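Local coordinates for protein transcriptional regulator, LacI family (Arthrobacter sp., PDB 4RKQ) that probably binds a small sugar-like effector between two periplasmic-binding-protein-like lobes and regulates transcription in response, as a member of the LacI family, at residues 177-182 against 206-211; 169-174 against 200-205; 130-135 against 193-198. All coordinates share one frame; numbering follows the deposited sequence.

Contact 1 of 3, residues 177-182 against 206-211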
loop_
_atom_site.group_PDB
_atom_site.type_symbol
_atom_site.label_atom_id
_atom_site.label_comp_id
_atom_site.label_asym_id
_atom_site.label_seq_id
_atom_site.Cartn_x
_atom_site.Cartn_y
_atom_site.Cartn_z
ATOM N N ALA A 177 16.769 -2.717 0.433
ATOM C CA ALA A 177 17.825 -3.146 -0.479
ATOM C C ALA A 177 18.350 -1.945 -1.253
ATOM O O ALA A 177 19.556 -1.824 -1.466
ATOM C CB ALA A 177 17.340 -4.237 -1.436
ATOM N N ALA A 178 17.456 -1.065 -1.677
ATOM C CA ALA A 178 17.863 0.135 -2.414
ATOM C C ALA A 178 18.735 1.032 -1.547
ATOM O O ALA A 178 19.708 1.592 -2.042
ATOM C CB ALA A 178 16.662 0.927 -2.897
ATOM N N ARG A 179 18.378 1.186 -0.273
ATOM C CA ARG A 179 19.137 2.052 0.626
ATOM C C ARG A 179 20.515 1.451 0.822
ATOM O O ARG A 179 21.511 2.147 0.789
ATOM C CB ARG A 179 18.465 2.207 1.997
ATOM C CG ARG A 179 19.195 3.152 2.981
ATOM C CD ARG A 179 18.849 2.827 4.437
ATOM N NE ARG A 179 19.280 1.456 4.752
ATOM C CZ ARG A 179 20.537 1.079 4.961
ATOM N NH1 ARG A 179 21.541 1.945 4.924
ATOM N NH2 ARG A 179 20.801 -0.182 5.170
ATOM N N GLU A 180 20.577 0.155 1.033
ATOM C CA GLU A 180 21.860 -0.449 1.264
ATOM C C GLU A 180 22.759 -0.345 0.018
ATOM O O GLU A 180 23.933 -0.033 0.135
ATOM C CB GLU A 180 21.692 -1.883 1.699
ATOM C CG GLU A 180 22.998 -2.578 1.987
ATOM C CD GLU A 180 22.782 -3.850 2.754
ATOM O OE1 GLU A 180 22.033 -4.716 2.254
ATOM O OE2 GLU A 180 23.349 -3.969 3.856
ATOM N N ALA A 181 22.215 -0.571 -1.167
ATOM C CA ALA A 181 23.021 -0.493 -2.387
ATOM C C ALA A 181 23.425 0.938 -2.711
ATOM O O ALA A 181 24.520 1.187 -3.196
ATOM C CB ALA A 181 22.304 -1.126 -3.553
ATOM N N ALA A 182 22.564 1.888 -2.423
ATOM C CA ALA A 182 22.858 3.285 -2.673
ATOM C C ALA A 182 23.966 3.761 -1.713
ATOM O O ALA A 182 24.897 4.425 -2.142
ATOM C CB ALA A 182 21.629 4.174 -2.564
ATOM N N VAL A 206 16.700 5.341 -1.589
ATOM C CA VAL A 206 17.784 6.190 -2.043
ATOM C C VAL A 206 17.809 7.481 -1.227
ATOM O O VAL A 206 18.889 7.910 -0.782
ATOM C CB VAL A 206 17.693 6.489 -3.560
ATOM C CG1 VAL A 206 18.741 7.517 -3.993
ATOM C CG2 VAL A 206 17.917 5.202 -4.348
ATOM N N LEU A 207 16.644 8.078 -0.975
ATOM C CA LEU A 207 16.590 9.268 -0.142
ATOM C C LEU A 207 17.165 9.052 1.217
ATOM O O LEU A 207 17.885 9.927 1.709
ATOM C CB LEU A 207 15.177 9.816 -0.005
ATOM C CG LEU A 207 14.543 10.374 -1.274
ATOM C CD1 LEU A 207 13.109 10.727 -0.949
ATOM C CD2 LEU A 207 15.279 11.598 -1.800
ATOM N N LYS A 208 16.876 7.892 1.827
ATOM C CA LYS A 208 17.405 7.529 3.145
ATOM C C LYS A 208 18.935 7.353 3.124
ATOM O O LYS A 208 19.637 7.736 4.062
ATOM C CB LYS A 208 16.727 6.237 3.658
ATOM C CG LYS A 208 16.470 6.182 5.156
ATOM C CD LYS A 208 14.997 6.411 5.499
ATOM C CE LYS A 208 14.570 7.874 5.394
ATOM N NZ LYS A 208 14.229 8.519 6.695
ATOM N N ALA A 209 19.471 6.737 2.068
ATOM C CA ALA A 209 20.932 6.616 1.942
ATOM C C ALA A 209 21.586 8.013 1.792
ATOM O O ALA A 209 22.644 8.283 2.363
ATOM C CB ALA A 209 21.345 5.708 0.774
ATOM N N LEU A 210 20.998 8.875 0.972
ATOM C CA LEU A 210 21.537 10.210 0.804
ATOM C C LEU A 210 21.512 10.959 2.158
ATOM O O LEU A 210 22.475 11.600 2.539
ATOM C CB LEU A 210 20.769 10.956 -0.271
ATOM C CG LEU A 210 21.086 10.441 -1.691
ATOM C CD1 LEU A 210 20.036 10.862 -2.688
ATOM C CD2 LEU A 210 22.431 11.002 -2.140
ATOM N N SER A 211 20.430 10.831 2.902
ATOM C CA SER A 211 20.275 11.514 4.203
ATOM C C SER A 211 21.303 10.934 5.207
ATOM O O SER A 211 22.043 11.659 5.848
ATOM C CB SER A 211 18.834 11.327 4.705
ATOM O OG SER A 211 18.587 12.042 5.904
#
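Two neighbouring helices of the α/β periplasmic-binding-protein-like fold, 175-188 and 200-212, lie here side by side on one face of its sheet, their local axes 7.7 Å apart and crossing at -40°. Small residues permit this closeness. The apolar part of the contact is methyl against methyl: Ala182 CB sits 3.7 Å from Ala209 CB, while Val206 CG2 meets the same Ala182 CB at 4.2 Å from the sheet side, where Val206 and Ala178 both rest on Leu134. Backbone packing adds to it, for Ala209 CB also presses on the carbonyl oxygen of Arg179 at 3.6 Å.

The long side chains contribute only their methylenes. Arg179 leaves its helix with CG anti to the backbone N (chi1 -178°), so that CG lies 4.0 Å from Lys208 CB and the two chains cross obliquely. A bend at chi3 (61°) then carries the guanidinium back to its own helix and a salt bridge with Glu176, whereas Lys208 NZ hydrogen-bonds Leu235 O of the second subunit. An alanine in place of Arg179 would probably loosen this side of the helix pair, since the methylenes against Lys208 CB and the bridge to Glu176 would both be gone. The same Arg179 CG also lies 3.7 Å from the backbone N of Ala209.

Contact 2 of 3, residues 169-174 against 200-205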
loop_
_atom_site.group_PDB
_atom_site.type_symbol
_atom_site.label_atom_id
_atom_site.label_comp_id
_atom_site.label_asym_id
_atom_site.label_seq_id
_atom_site.Cartn_x
_atom_site.Cartn_y
_atom_site.Cartn_z
ATOM N N ILE A 169 23.771 0.962 -10.726
ATOM C CA ILE A 169 23.639 0.246 -9.449
ATOM C C ILE A 169 22.460 -0.698 -9.629
ATOM O O ILE A 169 21.489 -0.351 -10.318
ATOM C CB ILE A 169 23.290 1.199 -8.291
ATOM C CG1 ILE A 169 24.169 2.442 -8.321
ATOM C CG2 ILE A 169 23.408 0.490 -6.935
ATOM C CD1 ILE A 169 23.613 3.540 -7.458
ATOM N N VAL A 170 22.595 -1.889 -9.072
ATOM C CA VAL A 170 21.554 -2.915 -9.117
ATOM C C VAL A 170 21.279 -3.345 -7.690
ATOM O O VAL A 170 22.180 -3.461 -6.894
ATOM C CB VAL A 170 21.988 -4.120 -9.960
ATOM C CG1 VAL A 170 20.911 -5.193 -9.983
ATOM C CG2 VAL A 170 22.277 -3.677 -11.386
ATOM N N ALA A 171 20.003 -3.485 -7.352
ATOM C CA ALA A 171 19.592 -3.970 -6.049
ATOM C C ALA A 171 18.219 -4.645 -6.194
ATOM O O ALA A 171 17.472 -4.394 -7.165
ATOM C CB ALA A 171 19.520 -2.804 -5.056
ATOM N N GLU A 172 17.880 -5.460 -5.206
ATOM C CA GLU A 172 16.555 -6.072 -5.105
ATOM C C GLU A 172 15.536 -4.973 -4.921
ATOM O O GLU A 172 15.846 -3.939 -4.336
ATOM C CB GLU A 172 16.517 -7.028 -3.889
ATOM C CG GLU A 172 15.480 -8.134 -3.936
ATOM C CD GLU A 172 15.186 -8.694 -2.553
ATOM O OE1 GLU A 172 16.083 -8.641 -1.684
ATOM O OE2 GLU A 172 14.056 -9.177 -2.320
ATOM N N GLU A 173 14.310 -5.196 -5.383
ATOM C CA GLU A 173 13.332 -4.115 -5.488
ATOM C C GLU A 173 12.632 -3.917 -4.112
ATOM O O GLU A 173 11.471 -4.227 -3.975
ATOM C CB GLU A 173 12.305 -4.496 -6.579
ATOM C CG GLU A 173 11.280 -3.426 -6.977
ATOM C CD GLU A 173 10.256 -3.903 -8.002
ATOM O OE1 GLU A 173 10.489 -4.901 -8.705
ATOM O OE2 GLU A 173 9.213 -3.271 -8.150
ATOM N N THR A 174 13.358 -3.486 -3.089
ATOM C CA THR A 174 12.763 -3.065 -1.817
ATOM C C THR A 174 13.428 -1.756 -1.434
ATOM O O THR A 174 14.509 -1.443 -1.941
ATOM C CB THR A 174 12.956 -4.101 -0.710
ATOM O OG1 THR A 174 14.344 -4.211 -0.411
ATOM C CG2 THR A 174 12.401 -5.495 -1.126
ATOM N N ASP A 200 9.547 4.367 -7.433
ATOM C CA ASP A 200 9.384 5.162 -6.183
ATOM C C ASP A 200 9.747 4.450 -4.889
ATOM O O ASP A 200 10.330 5.058 -4.006
ATOM C CB ASP A 200 7.968 5.708 -6.041
ATOM C CG ASP A 200 7.623 6.814 -7.055
ATOM O OD1 ASP A 200 8.521 7.256 -7.777
ATOM O OD2 ASP A 200 6.424 7.233 -7.094
ATOM N N LEU A 201 9.387 3.178 -4.748
ATOM C CA LEU A 201 9.746 2.436 -3.560
ATOM C C LEU A 201 11.278 2.388 -3.400
ATOM O O LEU A 201 11.816 2.649 -2.308
ATOM C CB LEU A 201 9.206 1.017 -3.662
ATOM C CG LEU A 201 9.551 0.131 -2.486
ATOM C CD1 LEU A 201 8.987 0.719 -1.224
ATOM C CD2 LEU A 201 9.078 -1.309 -2.716
ATOM N N MET A 202 11.979 2.076 -4.494
ATOM C CA MET A 202 13.453 2.086 -4.453
ATOM C C MET A 202 13.954 3.520 -4.198
ATOM O O MET A 202 14.880 3.725 -3.445
ATOM C CB MET A 202 14.049 1.444 -5.724
ATOM C CG MET A 202 13.774 -0.079 -5.856
ATOM S SD MET A 202 14.571 -0.861 -7.272
ATOM C CE MET A 202 16.169 -1.175 -6.563
ATOM N N ALA A 203 13.305 4.522 -4.799
ATOM C CA ALA A 203 13.698 5.900 -4.554
ATOM C C ALA A 203 13.587 6.321 -3.098
ATOM O O ALA A 203 14.424 7.068 -2.615
ATOM C CB ALA A 203 12.937 6.879 -5.447
ATOM N N ALA A 204 12.593 5.825 -2.385
ATOM C CA ALA A 204 12.468 6.134 -0.959
ATOM C C ALA A 204 13.682 5.632 -0.227
ATOM O O ALA A 204 14.166 6.265 0.709
ATOM C CB ALA A 204 11.197 5.528 -0.388
ATOM N N GLY A 205 14.207 4.494 -0.642
ATOM C CA GLY A 205 15.416 3.975 -0.041
ATOM C C GLY A 205 16.654 4.839 -0.365
ATOM O O GLY A 205 17.551 5.024 0.472
#
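Met202 is the side chain that reaches from helix 200-212 to the end of strand 166-171, and its terminal methyl does most of the touching. Met202 CE comes to 3.5 Å from Ala171 O and 3.6 Å from Glu172 O, with the methyl of Ala171 next to it, Ala171 CB to Met202 CE 4.0 Å. One bond back, Met202 SD lies 3.9 Å from Glu173 CA, where the side chains of Met202 and Glu173 cross at about a right angle. Leu201, one residue earlier on the helix, lays CD2 against the following peptide, 4.0 Å from Glu173 O.

The methionine chain owes its reach to its torsions. CG stands anti to the carbonyl carbon, the chain runs straight through chi2 (-176°), and a bend at chi3 (84°) swings CE toward the strand end.

On the strand side, the backbone is folded by an inverse gamma turn centred on Glu173, closed by Thr174 N donating to Glu172 O at 2.8 Å. Thr174 then serves as N-cap of helix 175-188, its OG1 accepting from Ala177 N. On the helix side, Met202 N is hydrogen-bonded to Asn199 OD1 and Asp200 OD2 accepts from Ile229 N, which ties down the first turn. Glu173 also touches Asn27 and comes within about 4 Å of a bound ethanediol, probably from the crystallisation liquor, consistent with a place beside the cleft between the lobes.

No hydrogen bond joins the two segments: a slightly polarised S-methyl set against carbonyl oxygens would probably give a mild electrostatic attraction, but the fit rests mainly on shape.

Contact 3 of 3, residues 130-135 against 193-198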
loop_
_atom_site.group_PDB
_atom_site.type_symbol
_atom_site.label_atom_id
_atom_site.label_comp_id
_atom_site.label_asym_id
_atom_site.label_seq_id
_atom_site.Cartn_x
_atom_site.Cartn_y
_atom_site.Cartn_z
ATOM N N HIS A 130 27.249 13.828 -12.489
ATOM C CA HIS A 130 27.636 12.462 -12.142
ATOM C C HIS A 130 26.384 11.655 -11.814
ATOM O O HIS A 130 25.947 11.584 -10.677
ATOM C CB HIS A 130 28.605 12.424 -10.988
ATOM C CG HIS A 130 29.901 13.114 -11.270
ATOM N ND1 HIS A 130 30.932 12.502 -11.945
ATOM C CD2 HIS A 130 30.330 14.366 -10.977
ATOM C CE1 HIS A 130 31.951 13.338 -12.037
ATOM N NE2 HIS A 130 31.608 14.479 -11.465
ATOM N N ILE A 131 25.797 11.074 -12.841
ATOM C CA ILE A 131 24.453 10.472 -12.723
ATOM C C ILE A 131 24.525 8.989 -12.395
ATOM O O ILE A 131 25.449 8.307 -12.832
ATOM C CB ILE A 131 23.672 10.705 -14.023
ATOM C CG1 ILE A 131 23.428 12.201 -14.148
ATOM C CG2 ILE A 131 22.335 9.963 -14.007
ATOM C CD1 ILE A 131 22.777 12.658 -15.430
ATOM N N ALA A 132 23.562 8.462 -11.635
ATOM C CA ALA A 132 23.518 7.013 -11.391
ATOM C C ALA A 132 22.103 6.532 -11.612
ATOM O O ALA A 132 21.169 7.288 -11.387
ATOM C CB ALA A 132 23.991 6.677 -10.004
ATOM N N TYR A 133 21.960 5.323 -12.154
ATOM C CA TYR A 133 20.633 4.705 -12.352
ATOM C C TYR A 133 20.639 3.498 -11.458
ATOM O O TYR A 133 21.561 2.720 -11.500
ATOM C CB TYR A 133 20.379 4.259 -13.800
ATOM C CG TYR A 133 19.063 3.514 -13.924
ATOM C CD1 TYR A 133 17.856 4.157 -13.727
ATOM C CD2 TYR A 133 19.045 2.150 -14.187
ATOM C CE1 TYR A 133 16.647 3.460 -13.805
ATOM C CE2 TYR A 133 17.856 1.454 -14.285
ATOM C CZ TYR A 133 16.667 2.100 -14.097
ATOM O OH TYR A 133 15.505 1.359 -14.188
ATOM N N LEU A 134 19.614 3.369 -10.641
ATOM C CA LEU A 134 19.500 2.251 -9.750
ATOM C C LEU A 134 18.432 1.321 -10.325
ATOM O O LEU A 134 17.274 1.660 -10.395
ATOM C CB LEU A 134 19.128 2.748 -8.353
ATOM C CG LEU A 134 18.640 1.645 -7.413
ATOM C CD1 LEU A 134 19.706 0.589 -7.189
ATOM C CD2 LEU A 134 18.194 2.298 -6.131
ATOM N N GLU A 135 18.851 0.114 -10.655
ATOM C CA GLU A 135 18.053 -0.848 -11.394
ATOM C C GLU A 135 17.498 -1.859 -10.397
ATOM O O GLU A 135 18.163 -2.200 -9.449
ATOM C CB GLU A 135 19.018 -1.561 -12.370
ATOM C CG GLU A 135 18.494 -2.747 -13.142
ATOM C CD GLU A 135 17.501 -2.325 -14.187
ATOM O OE1 GLU A 135 16.455 -1.788 -13.786
ATOM O OE2 GLU A 135 17.761 -2.526 -15.395
ATOM N N ASP A 193 25.694 13.291 -8.146
ATOM C CA ASP A 193 24.773 14.368 -7.895
ATOM C C ASP A 193 23.407 14.194 -8.562
ATOM O O ASP A 193 22.570 15.080 -8.507
ATOM C CB ASP A 193 25.403 15.705 -8.284
ATOM C CG ASP A 193 25.769 15.773 -9.740
ATOM O OD1 ASP A 193 25.758 14.696 -10.360
ATOM O OD2 ASP A 193 26.057 16.895 -10.264
ATOM N N GLY A 194 23.146 13.054 -9.179
ATOM C CA GLY A 194 21.768 12.807 -9.643
ATOM C C GLY A 194 21.508 11.336 -9.741
ATOM O O GLY A 194 22.328 10.629 -10.283
ATOM N N ILE A 195 20.374 10.876 -9.199
ATOM C CA ILE A 195 20.051 9.462 -9.156
ATOM C C ILE A 195 18.641 9.216 -9.679
ATOM O O ILE A 195 17.681 9.803 -9.166
ATOM C CB ILE A 195 20.178 8.892 -7.741
ATOM C CG1 ILE A 195 21.637 8.997 -7.257
ATOM C CG2 ILE A 195 19.715 7.435 -7.708
ATOM C CD1 ILE A 195 21.867 8.514 -5.851
ATOM N N LEU A 196 18.542 8.348 -10.696
ATOM C CA LEU A 196 17.262 7.890 -11.261
ATOM C C LEU A 196 17.007 6.491 -10.703
ATOM O O LEU A 196 17.884 5.638 -10.778
ATOM C CB LEU A 196 17.302 7.805 -12.792
ATOM C CG LEU A 196 17.536 9.113 -13.553
ATOM C CD1 LEU A 196 17.706 8.814 -15.035
ATOM C CD2 LEU A 196 16.414 10.107 -13.350
ATOM N N ALA A 197 15.830 6.263 -10.120
ATOM C CA ALA A 197 15.542 4.970 -9.555
ATOM C C ALA A 197 14.485 4.271 -10.376
ATOM O O ALA A 197 13.588 4.891 -10.915
ATOM C CB ALA A 197 15.088 5.115 -8.119
ATOM N N PHE A 198 14.624 2.959 -10.434
ATOM C CA PHE A 198 13.696 2.067 -11.108
ATOM C C PHE A 198 12.239 2.390 -10.771
ATOM O O PHE A 198 11.391 2.406 -11.641
ATOM C CB PHE A 198 14.052 0.612 -10.710
ATOM C CG PHE A 198 13.116 -0.391 -11.255
ATOM C CD1 PHE A 198 13.272 -0.873 -12.544
ATOM C CD2 PHE A 198 12.038 -0.840 -10.492
ATOM C CE1 PHE A 198 12.367 -1.795 -13.070
ATOM C CE2 PHE A 198 11.131 -1.765 -11.021
ATOM C CZ PHE A 198 11.295 -2.245 -12.304
#
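Phe198, where the chain leaves strand 194-197, has the most surface buried here. Phe198 N donates to Leu134 O (3.0 Å), and with CG anti to the backbone N the ring extends alongside Tyr133, the two side chains pointing the same way. Tyr133 OH meets the edge of the phenylalanine ring near its plane, 3.6 Å from Phe198 CD1, and Glu135 OE1 comes to 3.5 Å from that same Phe198 CD1. This carboxylate oxygen also receives a weak hydrogen bond from Tyr133 OH and one from Thr149 OG1, while Arg151 adds a cation-pi interaction to the Phe198 ring.

Leu196 is gripped at both ends of its backbone unit. Leu196 N donates to Ala132 O at 2.9 Å, nearly straight at 165°, and Leu196 O accepts from Leu134 N, also at 2.9 Å, almost along the C=O axis. Such alternation marks a parallel β-ladder, here between neighbouring strands of the Rossmann-like sheet of this lobe. Leu196 and Tyr133 share a face, where Leu196 CB lies in the plane of the tyrosine ring at its edge, 3.8 Å from Tyr133 CD1; helices 112-125 and 150-161 cover that side. Ala132 and Ile195 turn to the other face, toward helix 200-212.

At the start of the ladder, His130 takes part through its backbone. His130 O accepts from Asp193 N (3.1 Å), and His130 N is held at 2.7 Å by Asp193 OD1 through the syn lone pair. Asp193 manages this with CG in the crowded position between N and carbonyl carbon (chi1 61°), which also brings OD2 to Gln129 N.

In the fold
The three contacts follow one topology. From strand 166-171 the chain crosses through helix 175-188 to strand 194-197, stepping over strand 131-136, and then enters helix 200-212. Contact 3 therefore supplies the floor on which contact 1 packs, with Val206 CG2 3.4 Å from Leu134 CD2; the centres of contacts 1 and 3 lie about 11 Å apart. Contacts 1 and 2 share helix 200-212, and their centres lie about 8 Å apart. Contact 2 joins contact 3 through a probable hydrogen bond, Glu135 N to Ile169 O at 2.7 Å. Ethanediol, probably from the crystallisation liquor, is bound about 4 Å from the Glu173 side chain, and ethanediol also lies about 5 Å from that of Phe198, consistent with a pocket at this end of the strands.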